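Local coordinates for protein transcriptional regulator, LacI family (Corynebacterium glutamicum, PDB 3H5T) that activates transcription of the inositol phosphate synthase gene in an inositol-dependent manner by binding palindromic promoter motifs, and helps regulate cell wall biogenesis, at residues A[194-208]-A[240-252]. Sequence-based numbering, arbitrary orientation.
Sequences ILSIRLDRANNDGEV and GTVPIMECWINNR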
loop_
_atom_site.group_PDB
_atom_site.type_symbol
_atom_site.label_atom_id
_atom_site.label_comp_id
_atom_site.label_asym_id
_atom_site.label_seq_id
_atom_site.Cartn_x
_atom_site.Cartn_y
_atom_site.Cartn_z
ATOM N N ILE A 194 4.803 17.396 -11.402
ATOM C CA ILE A 194 4.816 16.185 -10.584
ATOM C C ILE A 194 4.187 16.457 -9.222
ATOM O O ILE A 194 4.356 17.539 -8.670
ATOM C CB ILE A 194 6.257 15.673 -10.370
ATOM C CG1 ILE A 194 6.865 15.250 -11.714
ATOM C CG2 ILE A 194 6.259 14.509 -9.401
ATOM C CD1 ILE A 194 8.317 14.800 -11.637
ATOM N N LEU A 195 3.450 15.481 -8.694
ATOM C CA LEU A 195 2.815 15.607 -7.382
ATOM C C LEU A 195 3.262 14.449 -6.496
ATOM O O LEU A 195 3.350 13.309 -6.957
ATOM C CB LEU A 195 1.286 15.592 -7.505
ATOM C CG LEU A 195 0.651 16.836 -8.124
ATOM C CD1 LEU A 195 -0.856 16.675 -8.218
ATOM C CD2 LEU A 195 1.000 18.037 -7.280
ATOM N N SER A 196 3.532 14.740 -5.227
ATOM C CA SER A 196 3.984 13.721 -4.283
ATOM C C SER A 196 3.385 13.876 -2.908
ATOM O O SER A 196 2.846 14.934 -2.562
ATOM C CB SER A 196 5.506 13.782 -4.120
ATOM O OG SER A 196 6.167 13.218 -5.236
ATOM N N ILE A 197 3.487 12.814 -2.117
ATOM C CA ILE A 197 3.027 12.874 -0.737
ATOM C C ILE A 197 4.292 13.054 0.118
ATOM O O ILE A 197 5.368 13.288 -0.431
ATOM C CB ILE A 197 2.198 11.615 -0.334
ATOM C CG1 ILE A 197 2.910 10.320 -0.720
ATOM C CG2 ILE A 197 0.835 11.669 -1.015
ATOM C CD1 ILE A 197 2.213 9.097 -0.179
ATOM N N ARG A 198 4.181 12.947 1.438
ATOM C CA ARG A 198 5.320 13.180 2.339
ATOM C C ARG A 198 6.718 12.752 1.890
ATOM O O ARG A 198 6.979 11.576 1.659
ATOM C CB ARG A 198 5.039 12.580 3.710
ATOM C CG ARG A 198 5.904 13.168 4.824
ATOM C CD ARG A 198 5.449 12.665 6.178
ATOM N NE ARG A 198 3.997 12.784 6.327
ATOM C CZ ARG A 198 3.199 11.774 6.665
ATOM N NH1 ARG A 198 3.705 10.573 6.895
ATOM N NH2 ARG A 198 1.894 11.958 6.759
ATOM N N LEU A 199 7.617 13.729 1.785
ATOM C CA LEU A 199 8.996 13.475 1.381
ATOM C C LEU A 199 9.964 13.450 2.574
ATOM O O LEU A 199 11.032 12.844 2.484
ATOM C CB LEU A 199 9.454 14.529 0.356
ATOM C CG LEU A 199 8.949 14.377 -1.096
ATOM C CD1 LEU A 199 9.072 15.697 -1.873
ATOM C CD2 LEU A 199 9.735 13.270 -1.789
ATOM N N ASP A 200 9.593 14.090 3.683
ATOM C CA ASP A 200 10.462 14.132 4.857
ATOM C C ASP A 200 9.716 14.463 6.158
ATOM O O ASP A 200 8.528 14.777 6.136
ATOM C CB ASP A 200 11.578 15.160 4.637
ATOM C CG ASP A 200 12.897 14.729 5.256
ATOM O OD1 ASP A 200 12.874 13.950 6.238
ATOM O OD2 ASP A 200 13.956 15.173 4.764
ATOM N N ARG A 201 10.425 14.407 7.286
ATOM C CA ARG A 201 9.829 14.700 8.593
ATOM C C ARG A 201 9.356 16.147 8.695
ATOM O O ARG A 201 8.228 16.416 9.117
ATOM C CB ARG A 201 10.824 14.442 9.732
ATOM C CG ARG A 201 11.440 13.056 9.763
ATOM C CD ARG A 201 12.362 12.896 10.976
ATOM N NE ARG A 201 11.639 12.575 12.207
ATOM C CZ ARG A 201 12.067 12.889 13.429
ATOM N NH1 ARG A 201 13.215 13.542 13.588
ATOM N NH2 ARG A 201 11.353 12.544 14.497
ATOM N N ALA A 202 10.228 17.079 8.330
ATOM C CA ALA A 202 9.879 18.490 8.399
ATOM C C ALA A 202 8.709 18.757 7.466
ATOM O O ALA A 202 8.822 18.585 6.251
ATOM C CB ALA A 202 11.079 19.364 8.014
ATOM N N ASN A 203 7.590 19.170 8.048
ATOM C CA ASN A 203 6.380 19.467 7.293
ATOM C C ASN A 203 6.635 20.380 6.105
ATOM O O ASN A 203 7.444 21.303 6.179
ATOM C CB ASN A 203 5.339 20.110 8.212
ATOM C CG ASN A 203 4.132 20.637 7.451
ATOM O OD1 ASN A 203 4.233 21.587 6.674
ATOM N ND2 ASN A 203 2.979 20.013 7.669
ATOM N N ASN A 204 5.944 20.107 5.004
ATOM C CA ASN A 204 6.063 20.907 3.795
ATOM C C ASN A 204 4.912 20.670 2.835
ATOM O O ASN A 204 4.656 19.540 2.421
ATOM C CB ASN A 204 7.379 20.625 3.078
ATOM C CG ASN A 204 7.488 21.361 1.743
ATOM O OD1 ASN A 204 7.097 20.837 0.694
ATOM N ND2 ASN A 204 8.013 22.580 1.781
ATOM N N ASP A 205 4.210 21.749 2.502
ATOM C CA ASP A 205 3.095 21.695 1.564
ATOM C C ASP A 205 3.483 22.613 0.421
ATOM O O ASP A 205 4.157 23.624 0.643
ATOM C CB ASP A 205 1.790 22.208 2.197
ATOM C CG ASP A 205 1.165 21.212 3.154
ATOM O OD1 ASP A 205 1.302 20.002 2.906
ATOM O OD2 ASP A 205 0.521 21.631 4.141
ATOM N N GLY A 206 3.066 22.261 -0.795
ATOM C CA GLY A 206 3.379 23.083 -1.944
ATOM C C GLY A 206 4.709 22.791 -2.611
ATOM O O GLY A 206 5.177 21.649 -2.635
ATOM N N GLU A 207 5.322 23.837 -3.161
ATOM C CA GLU A 207 6.595 23.704 -3.856
ATOM C C GLU A 207 7.616 22.857 -3.106
ATOM O O GLU A 207 7.787 23.000 -1.899
ATOM C CB GLU A 207 7.201 25.083 -4.125
ATOM C CG GLU A 207 8.627 25.038 -4.659
ATOM C CD GLU A 207 9.238 26.413 -4.802
ATOM O OE1 GLU A 207 9.021 27.254 -3.900
ATOM O OE2 GLU A 207 9.948 26.651 -5.802
ATOM N N VAL A 208 8.280 21.968 -3.838
ATOM C CA VAL A 208 9.324 21.122 -3.275
ATOM C C VAL A 208 10.653 21.608 -3.867
ATOM O O VAL A 208 10.820 21.655 -5.085
ATOM C CB VAL A 208 9.133 19.626 -3.650
ATOM C CG1 VAL A 208 10.313 18.812 -3.145
ATOM C CG2 VAL A 208 7.839 19.096 -3.053
ATOM N N GLY A 240 15.034 21.437 -14.021
ATOM C CA GLY A 240 14.653 22.680 -13.373
ATOM C C GLY A 240 13.339 23.267 -13.863
ATOM O O GLY A 240 12.765 24.132 -13.198
ATOM N N THR A 241 12.859 22.803 -15.015
ATOM C CA THR A 241 11.608 23.304 -15.584
ATOM C C THR A 241 10.366 22.537 -15.118
ATOM O O THR A 241 9.235 22.995 -15.314
ATOM C CB THR A 241 11.625 23.233 -17.123
ATOM O OG1 THR A 241 11.666 21.859 -17.534
ATOM C CG2 THR A 241 12.838 23.966 -17.685
ATOM N N VAL A 242 10.575 21.373 -14.512
ATOM C CA VAL A 242 9.467 20.547 -14.047
ATOM C C VAL A 242 9.105 20.808 -12.586
ATOM O O VAL A 242 9.779 20.340 -11.673
ATOM C CB VAL A 242 9.790 19.042 -14.212
ATOM C CG1 VAL A 242 8.581 18.206 -13.811
ATOM C CG2 VAL A 242 10.192 18.747 -15.646
ATOM N N PRO A 243 8.015 21.548 -12.352
ATOM C CA PRO A 243 7.571 21.863 -10.991
ATOM C C PRO A 243 7.160 20.615 -10.204
ATOM O O PRO A 243 6.581 19.681 -10.760
ATOM C CB PRO A 243 6.408 22.817 -11.230
ATOM C CG PRO A 243 5.828 22.305 -12.510
ATOM C CD PRO A 243 7.050 22.040 -13.349
ATOM N N ILE A 244 7.462 20.614 -8.909
ATOM C CA ILE A 244 7.150 19.490 -8.034
ATOM C C ILE A 244 6.481 19.949 -6.741
ATOM O O ILE A 244 7.107 20.609 -5.919
ATOM C CB ILE A 244 8.441 18.712 -7.676
ATOM C CG1 ILE A 244 9.052 18.118 -8.948
ATOM C CG2 ILE A 244 8.137 17.617 -6.657
ATOM C CD1 ILE A 244 10.416 17.500 -8.746
ATOM N N MET A 245 5.211 19.601 -6.557
ATOM C CA MET A 245 4.508 19.980 -5.338
ATOM C C MET A 245 4.165 18.767 -4.477
ATOM O O MET A 245 4.041 17.648 -4.975
ATOM C CB MET A 245 3.243 20.778 -5.669
ATOM C CG MET A 245 3.546 22.146 -6.284
ATOM S SD MET A 245 2.338 23.397 -5.862
ATOM C CE MET A 245 3.124 24.824 -6.572
ATOM N N GLU A 246 4.009 19.002 -3.178
ATOM C CA GLU A 246 3.715 17.933 -2.236
ATOM C C GLU A 246 2.684 18.308 -1.177
ATOM O O GLU A 246 2.428 19.484 -0.929
ATOM C CB GLU A 246 5.024 17.502 -1.551
ATOM C CG GLU A 246 4.997 17.447 -0.021
ATOM C CD GLU A 246 6.362 17.144 0.590
ATOM O OE1 GLU A 246 7.368 17.725 0.131
ATOM O OE2 GLU A 246 6.433 16.339 1.540
ATOM N N CYS A 247 2.071 17.288 -0.581
ATOM C CA CYS A 247 1.129 17.491 0.506
ATOM C C CYS A 247 1.599 16.558 1.614
ATOM O O CYS A 247 1.580 15.332 1.478
ATOM C CB CYS A 247 -0.325 17.206 0.080
ATOM S SG CYS A 247 -0.726 15.604 -0.631
ATOM N N TRP A 248 2.071 17.154 2.701
ATOM C CA TRP A 248 2.591 16.391 3.825
ATOM C C TRP A 248 1.589 15.361 4.346
ATOM O O TRP A 248 1.955 14.229 4.670
ATOM C CB TRP A 248 2.992 17.347 4.939
ATOM C CG TRP A 248 4.023 16.790 5.844
ATOM C CD1 TRP A 248 5.336 16.592 5.557
ATOM C CD2 TRP A 248 3.836 16.376 7.199
ATOM N NE1 TRP A 248 5.987 16.083 6.654
ATOM C CE2 TRP A 248 5.087 15.939 7.676
ATOM C CE3 TRP A 248 2.728 16.331 8.058
ATOM C CZ2 TRP A 248 5.270 15.461 8.981
ATOM C CZ3 TRP A 248 2.907 15.855 9.356
ATOM C CH2 TRP A 248 4.172 15.426 9.802
ATOM N N ILE A 249 0.326 15.760 4.437
ATOM C CA ILE A 249 -0.727 14.863 4.885
ATOM C C ILE A 249 -1.469 14.377 3.644
ATOM O O ILE A 249 -1.864 15.175 2.798
ATOM C CB ILE A 249 -1.702 15.589 5.840
ATOM C CG1 ILE A 249 -0.981 15.907 7.145
ATOM C CG2 ILE A 249 -2.938 14.736 6.092
ATOM C CD1 ILE A 249 -1.715 16.868 8.027
ATOM N N ASN A 250 -1.635 13.063 3.524
ATOM C CA ASN A 250 -2.328 12.489 2.369
ATOM C C ASN A 250 -3.820 12.308 2.666
ATOM O O ASN A 250 -4.231 11.290 3.217
ATOM C CB ASN A 250 -1.677 11.150 1.984
ATOM C CG ASN A 250 -2.177 10.605 0.645
ATOM O OD1 ASN A 250 -2.332 11.345 -0.314
ATOM N ND2 ASN A 250 -2.401 9.297 0.579
ATOM N N ASN A 251 -4.608 13.323 2.304
ATOM C CA ASN A 251 -6.068 13.350 2.493
ATOM C C ASN A 251 -6.762 13.667 1.184
ATOM O O ASN A 251 -6.139 14.108 0.222
ATOM C CB ASN A 251 -6.500 14.459 3.456
ATOM C CG ASN A 251 -6.171 14.156 4.873
ATOM O OD1 ASN A 251 -6.529 14.914 5.776
ATOM N ND2 ASN A 251 -5.480 13.048 5.094
ATOM N N ARG A 252 -8.073 13.480 1.175
ATOM C CA ARG A 252 -8.863 13.783 0.000
ATOM C C ARG A 252 -8.840 15.304 -0.160
ATOM O O ARG A 252 -8.775 15.815 -1.275
ATOM C CB ARG A 252 -10.297 13.271 0.188
ATOM C CG ARG A 252 -11.209 13.496 -1.004
ATOM C CD ARG A 252 -12.563 12.823 -0.790
ATOM N NE ARG A 252 -13.542 13.200 -1.808
ATOM C CZ ARG A 252 -14.013 14.432 -1.970
ATOM N NH1 ARG A 252 -13.598 15.415 -1.180
ATOM N NH2 ARG A 252 -14.906 14.684 -2.920
HETATM O O HOH W 1 1.723 12.313 2.865
HETATM O O HOH W 2 9.229 22.534 -7.769
#
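Trp248 is clamped between Arg198 and Asn203 where segment 194-208 doubles back around strand 244-247 in the C-terminal subdomain of a LacI-type, periplasmic-binding-protein-like fold. The case illustrates how a single strand can be shared by a chain that passes it twice: strand 192-197 pairs with it in parallel, and the short edge strand 206-207 returns antiparallel along its other side, Gly206 and Glu246 exchanging two backbone hydrogen bonds. The loop between these strands forms a hollow, and the Trp248 indole fills it as a flat wedge. Over one face runs Arg198, its CD 3.8 Å from the centroid of the five-membered ring and its CZ over the six-membered ring as a cation-pi partner, the guanidinium plane turned 57° from the ring, while its NH1 forms a salt bridge with Glu77. On the opposite face Asn203 CA makes a CH-pi contact, 3.5 Å from the five-membered-ring centroid. With CG anti to the backbone N (chi1 -155°), the indole projects into the loop, where NE1 donates to Asp200 O at 2.9 Å. Beside it the Glu246 carboxylate fills a second recess, edged by Leu199 CD1 and Val208 CG2; OE1 forms a salt bridge with Arg212 of helix 210-214. The other oxygen, Glu246 OE2, accepts the Leu199 backbone N at 2.9 Å, the donor lying 43° out of the carboxylate plane.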